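Local coordinates for protein iron-containing alcohol dehydrogenase (Ralstonia eutropha, PDB 3JZD) that probably reduces maleylacetate to 3-oxoadipate with NADH or NADPH as a homodimeric, metal-binding enzyme of the iron-containing alcohol dehydrogenase family, at residues E30-G35 with G59-G64; A83-A88 with T112-V117. All blocks are in the same frame, centred on the assembly; numbering follows the deposited sequence.

Contact 1: E30-G35 with G59-G64; sequences EVERLG and GPLSAG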
ATOM      1  N   GLU A  30      -3.294   1.053 -22.262  1.00 16.75           N
ATOM      2  CA  GLU A  30      -3.948   1.536 -21.021  1.00 16.90           C
ATOM      3  C   GLU A  30      -5.246   2.292 -21.253  1.00 17.51           C
ATOM      4  O   GLU A  30      -6.211   2.169 -20.486  1.00 19.21           O
ATOM      5  CB  GLU A  30      -2.954   2.348 -20.190  1.00 16.37           C
ATOM      6  CG  GLU A  30      -1.826   1.483 -19.668  1.00 19.80           C
ATOM      7  CD  GLU A  30      -2.334   0.315 -18.782  1.00 17.87           C
ATOM      8  OE1 GLU A  30      -3.352   0.468 -18.071  1.00 16.88           O
ATOM      9  OE2 GLU A  30      -1.697  -0.737 -18.789  1.00 17.85           O
ATOM     10  N   VAL A  31      -5.280   3.082 -22.310  1.00 17.41           N
ATOM     11  CA  VAL A  31      -6.520   3.741 -22.738  1.00 16.46           C
ATOM     12  C   VAL A  31      -7.564   2.679 -23.164  1.00 18.46           C
ATOM     13  O   VAL A  31      -8.736   2.760 -22.753  1.00 17.65           O
ATOM     14  CB  VAL A  31      -6.223   4.767 -23.870  1.00 15.91           C
ATOM     15  CG1 VAL A  31      -7.489   5.248 -24.567  1.00 21.24           C
ATOM     16  CG2 VAL A  31      -5.432   5.981 -23.272  1.00 15.51           C
ATOM     17  N   GLU A  32      -7.133   1.689 -23.962  1.00 19.04           N
ATOM     18  CA  GLU A  32      -8.023   0.613 -24.436  1.00 21.42           C
ATOM     19  C   GLU A  32      -8.580  -0.140 -23.238  1.00 20.74           C
ATOM     20  O   GLU A  32      -9.725  -0.492 -23.230  1.00 20.69           O
ATOM     21  CB  GLU A  32      -7.291  -0.373 -25.390  1.00 22.46           C
ATOM     22  CG  GLU A  32      -6.911   0.198 -26.791  1.00 28.53           C
ATOM     23  CD  GLU A  32      -5.861  -0.624 -27.598  1.00 38.65           C
ATOM     24  OE1 GLU A  32      -5.012  -1.374 -27.039  1.00 39.58           O
ATOM     25  OE2 GLU A  32      -5.873  -0.474 -28.832  1.00 41.82           O
ATOM     26  N   ARG A  33      -7.765  -0.330 -22.206  1.00 20.92           N
ATOM     27  CA  ARG A  33      -8.168  -1.066 -21.003  1.00 21.88           C
ATOM     28  C   ARG A  33      -9.300  -0.354 -20.271  1.00 21.80           C
ATOM     29  O   ARG A  33     -10.172  -0.972 -19.707  1.00 21.72           O
ATOM     30  CB  ARG A  33      -6.937  -1.239 -20.115  1.00 22.34           C
ATOM     31  CG  ARG A  33      -7.061  -2.234 -19.017  1.00 26.31           C
ATOM     32  CD  ARG A  33      -5.708  -2.476 -18.330  1.00 30.08           C
ATOM     33  NE  ARG A  33      -5.856  -3.563 -17.346  1.00 41.37           N
ATOM     34  CZ  ARG A  33      -6.432  -3.423 -16.139  1.00 44.14           C
ATOM     35  NH1 ARG A  33      -6.895  -2.242 -15.739  1.00 43.76           N
ATOM     36  NH2 ARG A  33      -6.548  -4.465 -15.317  1.00 44.54           N
ATOM     37  N   LEU A  34      -9.281   0.970 -20.295  1.00 22.50           N
ATOM     38  CA  LEU A  34     -10.328   1.773 -19.707  1.00 22.50           C
ATOM     39  C   LEU A  34     -11.584   1.754 -20.588  1.00 23.03           C
ATOM     40  O   LEU A  34     -12.614   2.271 -20.202  1.00 23.53           O
ATOM     41  CB  LEU A  34      -9.836   3.220 -19.550  1.00 20.83           C
ATOM     42  CG  LEU A  34      -8.776   3.421 -18.482  1.00 23.79           C
ATOM     43  CD1 LEU A  34      -8.194   4.807 -18.552  1.00 18.27           C
ATOM     44  CD2 LEU A  34      -9.394   3.129 -17.103  1.00 21.21           C
ATOM     45  N   GLY A  35     -11.494   1.148 -21.763  1.00 22.31           N
ATOM     46  CA  GLY A  35     -12.602   1.142 -22.697  1.00 23.81           C
ATOM     47  C   GLY A  35     -12.755   2.466 -23.426  1.00 24.21           C
ATOM     48  O   GLY A  35     -13.784   2.690 -24.073  1.00 23.35           O
ATOM     49  N   GLY A  59      -2.283   6.734 -31.779  1.00 20.65           N
ATOM     50  CA  GLY A  59      -2.691   6.543 -33.138  1.00 21.86           C
ATOM     51  C   GLY A  59      -4.123   6.995 -33.274  1.00 21.71           C
ATOM     52  O   GLY A  59      -4.430   8.102 -32.855  1.00 21.87           O
ATOM     53  N   PRO A  60      -5.012   6.108 -33.758  1.00 21.84           N
ATOM     54  CA  PRO A  60      -6.392   6.491 -33.972  1.00 22.86           C
ATOM     55  C   PRO A  60      -7.176   6.690 -32.684  1.00 22.27           C
ATOM     56  O   PRO A  60      -8.292   7.177 -32.760  1.00 22.98           O
ATOM     57  CB  PRO A  60      -6.948   5.324 -34.793  1.00 23.97           C
ATOM     58  CG  PRO A  60      -6.180   4.184 -34.308  1.00 25.81           C
ATOM     59  CD  PRO A  60      -4.793   4.703 -34.137  1.00 21.75           C
ATOM     60  N   LEU A  61      -6.614   6.326 -31.531  1.00 19.24           N
ATOM     61  CA  LEU A  61      -7.253   6.590 -30.259  1.00 18.45           C
ATOM     62  C   LEU A  61      -7.057   8.045 -29.844  1.00 18.95           C
ATOM     63  O   LEU A  61      -7.693   8.486 -28.925  1.00 20.62           O
ATOM     64  CB  LEU A  61      -6.688   5.712 -29.149  1.00 19.72           C
ATOM     65  CG  LEU A  61      -6.922   4.216 -29.203  1.00 22.20           C
ATOM     66  CD1 LEU A  61      -5.963   3.553 -28.286  1.00 17.93           C
ATOM     67  CD2 LEU A  61      -8.401   3.898 -28.834  1.00 22.86           C
ATOM     68  N   SER A  62      -6.166   8.777 -30.507  1.00 20.11           N
ATOM     69  CA  SER A  62      -5.870  10.155 -30.167  1.00 20.15           C
ATOM     70  C   SER A  62      -6.976  11.146 -30.549  1.00 20.80           C
ATOM     71  O   SER A  62      -7.424  11.155 -31.654  1.00 20.10           O
ATOM     72  CB  SER A  62      -4.598  10.597 -30.895  1.00 20.40           C
ATOM     73  OG  SER A  62      -4.316  11.958 -30.607  1.00 21.14           O
ATOM     74  N   ALA A  63      -7.383  11.975 -29.610  1.00 21.25           N
ATOM     75  CA  ALA A  63      -8.351  13.045 -29.844  1.00 21.96           C
ATOM     76  C   ALA A  63      -7.577  14.337 -30.092  1.00 22.39           C
ATOM     77  O   ALA A  63      -8.165  15.383 -30.217  1.00 23.25           O
ATOM     78  CB  ALA A  63      -9.273  13.226 -28.610  1.00 17.96           C
ATOM     79  N   GLY A  64      -6.257  14.267 -30.177  1.00 22.80           N
ATOM     80  CA  GLY A  64      -5.424  15.455 -30.376  1.00 23.31           C
ATOM     81  C   GLY A  64      -4.685  15.868 -29.114  1.00 22.81           C
ATOM     82  O   GLY A  64      -4.776  15.207 -28.082  1.00 23.61           O
TER
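Leu-61 and Glu-32 meet because each sets CG beside its own backbone N, opposite the carbonyl carbon: chi1 is -67° in the leucine, whose branch beyond CG carries CD1 to the helix, and -70° in the glutamate, whose chain then runs on extended (chi2 164°). The two side chains cross at about a right angle. CD1 of Leu-61 rests against the aliphatic part of the acid, 3.8 Å from CG of Glu-32, while the carboxylate oxygen OE2 of Glu-32 lies 4.1 Å from the same methyl. No hydrogen bond spans the two segments; the acid touches mainly through its CG methylene, at the exposed margin of the contact. One helical position earlier, buried Val-31 points its CB toward 59-64, unlike Glu-32, whose end alone swings nearer; CG1 of Val-31 is 4.4 Å from CD1 of Leu-61, a looser apolar touch. A single leucine methyl thus carries the whole meeting, and only 121 Å² is buried in total.

Both backbones turn close by. Gly-35, at positive phi, closes the helix with a Schellman motif, its N 2.8 Å from O of Glu-32. Beyond the leucine, OG of Ser-62 accepts from N of Gly-64 at 3.0 Å in an ST turn, where the strand begins.

Leu-61 and Ala-63 share backbone hydrogen bonds with Ala-39, which joins outer strand 62-66 to strand 39-42. Val-31 leans on Leu-58 of helix 48-58, while Glu-30, salt-bridged to Arg-16, packs on strand 152-155; helix 27-33 therefore spans from that strand to the end of helix 48-58.

Contact 2: A83-A88 with T112-V117; sequences ARAREA and TGMPIV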
ATOM      1  N   ALA A  83     -13.786  22.534 -22.788  1.00 30.21           N
ATOM      2  CA  ALA A  83     -14.458  22.844 -24.035  1.00 30.77           C
ATOM      3  C   ALA A  83     -13.815  22.084 -25.174  1.00 30.20           C
ATOM      4  O   ALA A  83     -14.509  21.520 -26.014  1.00 31.10           O
ATOM      5  CB  ALA A  83     -14.408  24.337 -24.313  1.00 31.38           C
ATOM      6  N   ARG A  84     -12.490  22.053 -25.225  1.00 29.28           N
ATOM      7  CA  ARG A  84     -11.833  21.320 -26.306  1.00 29.67           C
ATOM      8  C   ARG A  84     -12.113  19.814 -26.239  1.00 28.14           C
ATOM      9  O   ARG A  84     -12.252  19.157 -27.267  1.00 26.30           O
ATOM     10  CB  ARG A  84     -10.336  21.504 -26.239  1.00 30.48           C
ATOM     11  CG  ARG A  84      -9.647  20.772 -27.357  1.00 37.44           C
ATOM     12  CD  ARG A  84      -9.691  21.567 -28.656  1.00 42.01           C
ATOM     13  NE  ARG A  84      -8.633  22.567 -28.598  1.00 47.86           N
ATOM     14  CZ  ARG A  84      -7.338  22.282 -28.758  1.00 51.71           C
ATOM     15  NH1 ARG A  84      -6.928  21.022 -28.997  1.00 50.82           N
ATOM     16  NH2 ARG A  84      -6.443  23.255 -28.662  1.00 52.21           N
ATOM     17  N   ALA A  85     -12.150  19.278 -25.016  1.00 28.79           N
ATOM     18  CA  ALA A  85     -12.405  17.848 -24.796  1.00 28.70           C
ATOM     19  C   ALA A  85     -13.789  17.533 -25.311  1.00 29.22           C
ATOM     20  O   ALA A  85     -14.001  16.545 -26.040  1.00 26.20           O
ATOM     21  CB  ALA A  85     -12.299  17.502 -23.317  1.00 26.85           C
ATOM     22  N   ARG A  86     -14.750  18.381 -24.928  1.00 30.94           N
ATOM     23  CA  ARG A  86     -16.126  18.180 -25.388  1.00 31.71           C
ATOM     24  C   ARG A  86     -16.213  18.244 -26.898  1.00 32.84           C
ATOM     25  O   ARG A  86     -16.768  17.363 -27.529  1.00 33.09           O
ATOM     26  CB  ARG A  86     -17.062  19.149 -24.699  1.00 32.73           C
ATOM     27  CG  ARG A  86     -17.385  18.640 -23.314  1.00 33.00           C
ATOM     28  CD  ARG A  86     -17.933  19.682 -22.389  1.00 33.65           C
ATOM     29  NE  ARG A  86     -18.497  19.022 -21.211  1.00 36.62           N
ATOM     30  CZ  ARG A  86     -18.803  19.628 -20.066  1.00 43.03           C
ATOM     31  NH1 ARG A  86     -18.576  20.927 -19.893  1.00 45.56           N
ATOM     32  NH2 ARG A  86     -19.316  18.915 -19.067  1.00 48.50           N
ATOM     33  N   GLU A  87     -15.591  19.247 -27.478  1.00 33.85           N
ATOM     34  CA  GLU A  87     -15.572  19.407 -28.918  1.00 36.24           C
ATOM     35  C   GLU A  87     -14.938  18.215 -29.650  1.00 34.51           C
ATOM     36  O   GLU A  87     -15.303  17.921 -30.783  1.00 33.68           O
ATOM     37  CB  GLU A  87     -14.822  20.696 -29.210  1.00 38.99           C
ATOM     38  CG  GLU A  87     -14.392  20.962 -30.634  1.00 45.39           C
ATOM     39  CD  GLU A  87     -13.340  22.071 -30.650  1.00 54.09           C
ATOM     40  OE1 GLU A  87     -13.533  23.098 -29.944  1.00 56.98           O
ATOM     41  OE2 GLU A  87     -12.305  21.898 -31.338  1.00 61.27           O
ATOM     42  N   ALA A  88     -13.990  17.530 -29.016  1.00 33.31           N
ATOM     43  CA  ALA A  88     -13.332  16.376 -29.654  1.00 31.14           C
ATOM     44  C   ALA A  88     -14.076  15.074 -29.395  1.00 30.01           C
ATOM     45  O   ALA A  88     -13.748  14.029 -29.977  1.00 30.54           O
ATOM     46  CB  ALA A  88     -11.927  16.243 -29.164  1.00 31.28           C
ATOM     47  N   THR A 112     -16.422  16.582 -16.153  1.00 23.71           N
ATOM     48  CA  THR A 112     -16.957  15.588 -17.064  1.00 23.37           C
ATOM     49  C   THR A 112     -17.065  14.161 -16.607  1.00 23.82           C
ATOM     50  O   THR A 112     -17.755  13.384 -17.235  1.00 25.27           O
ATOM     51  CB  THR A 112     -16.081  15.537 -18.293  1.00 24.27           C
ATOM     52  OG1 THR A 112     -14.789  15.006 -17.935  1.00 28.88           O
ATOM     53  CG2 THR A 112     -15.939  16.927 -18.872  1.00 23.19           C
ATOM     54  N   GLY A 113     -16.363  13.786 -15.560  1.00 23.99           N
ATOM     55  CA  GLY A 113     -16.390  12.420 -15.123  1.00 24.25           C
ATOM     56  C   GLY A 113     -15.451  11.512 -15.888  1.00 26.68           C
ATOM     57  O   GLY A 113     -15.228  10.382 -15.446  1.00 28.64           O
HETATM   58  N   MSE A 114     -14.826  11.991 -16.976  1.00 26.24           N
HETATM   59  CA  MSE A 114     -13.962  11.112 -17.787  1.00 24.24           C
HETATM   60  C   MSE A 114     -12.708  10.630 -17.052  1.00 22.00           C
HETATM   61  O   MSE A 114     -12.146  11.330 -16.219  1.00 20.59           O
HETATM   62  CB  MSE A 114     -13.536  11.787 -19.093  1.00 24.15           C
HETATM   63  CG  MSE A 114     -12.472  12.872 -18.956  1.00 23.58           C
HETATM   64 SE   MSE A 114     -12.002  13.518 -20.749  0.75 23.20          SE
HETATM   65  CE  MSE A 114     -13.711  14.330 -21.192  1.00 18.50           C
ATOM     66  N   PRO A 115     -12.263   9.408 -17.369  1.00 21.24           N
ATOM     67  CA  PRO A 115     -11.060   8.903 -16.719  1.00 21.42           C
ATOM     68  C   PRO A 115      -9.831   9.685 -17.125  1.00 20.15           C
ATOM     69  O   PRO A 115      -9.768  10.192 -18.242  1.00 19.80           O
ATOM     70  CB  PRO A 115     -10.944   7.471 -17.265  1.00 20.97           C
ATOM     71  CG  PRO A 115     -11.694   7.528 -18.562  1.00 19.99           C
ATOM     72  CD  PRO A 115     -12.855   8.402 -18.247  1.00 19.33           C
ATOM     73  N   ILE A 116      -8.877   9.766 -16.219  1.00 18.92           N
ATOM     74  CA  ILE A 116      -7.578  10.334 -16.533  1.00 19.84           C
ATOM     75  C   ILE A 116      -6.507   9.251 -16.441  1.00 18.57           C
ATOM     76  O   ILE A 116      -6.504   8.457 -15.479  1.00 18.71           O
ATOM     77  CB  ILE A 116      -7.102  11.381 -15.479  1.00 19.26           C
ATOM     78  CG1 ILE A 116      -8.150  12.468 -15.252  1.00 26.02           C
ATOM     79  CG2 ILE A 116      -5.777  12.017 -15.911  1.00 18.55           C
ATOM     80  CD1 ILE A 116      -7.870  13.268 -13.955  1.00 24.11           C
ATOM     81  N   VAL A 117      -5.638   9.208 -17.450  1.00 17.04           N
ATOM     82  CA  VAL A 117      -4.392   8.436 -17.396  1.00 17.23           C
ATOM     83  C   VAL A 117      -3.271   9.484 -17.198  1.00 17.26           C
ATOM     84  O   VAL A 117      -3.078  10.366 -18.044  1.00 17.38           O
ATOM     85  CB  VAL A 117      -4.105   7.652 -18.688  1.00 17.94           C
ATOM     86  CG1 VAL A 117      -2.676   6.976 -18.640  1.00 14.81           C
ATOM     87  CG2 VAL A 117      -5.224   6.665 -18.985  1.00 13.65           C
TER
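Apolar contact comes first: CB of buried Ala-85 meets CE of the selenomethionine Met-114 at 4.1 Å. The Met-114 chain is straight at chi2 but bends at chi3 (66°), and its terminal methyl faces helix 75-88.

The second contact sets a methyl against a charged plane. The extended chain of Arg-86 and the side chain of Thr-112 slide past each other in opposite directions, and CG2 of Thr-112 lies over one face of the guanidinium, 3.9 Å from NH2 of Arg-86 and 4.1 Å from its NE. This is van der Waals contact; NH1 has a further partner outside the segments, Glu-111, in a long, weak ion pair.

Hydrogen bonds stay off the interface. OG1 of Thr-112 is paired with O of Ile-108 in the preceding helical turn and also accepts from N of Met-114 at 3.2 Å and a nearly straight 168°. That second bond is an ST turn, bridging Gly-113, which leaves the helix at positive phi.

Two helices flanking strand 92-97 in sequence, 75-88 and 99-112, meet here near the entry to strand 116-120, as in the Rossmann-like alpha/beta nucleotide-binding domain of this family.

From the N terminus, contact 1 comes first: helix 27-33 leads through strand 39-42 and helix 48-58 to residues 59-64, closing a loop of 23 intervening residues. Strand 62-66 then runs into helix 75-88, which opens contact 2; an equally long loop, through strand 92-97 and helix 99-112, closes at 112-117. The contacts are in series, neither nesting nor crossing, but touch directly: CD1 of Leu-34 packs 3.5 Å from CG2 of Val-117. Contact 1 holds helix 27-33 against the turn leading into strand 62-66, and contact 2 holds helix 75-88 against the end of helix 99-112 and the link into strand 116-120, two strands of one parallel sheet.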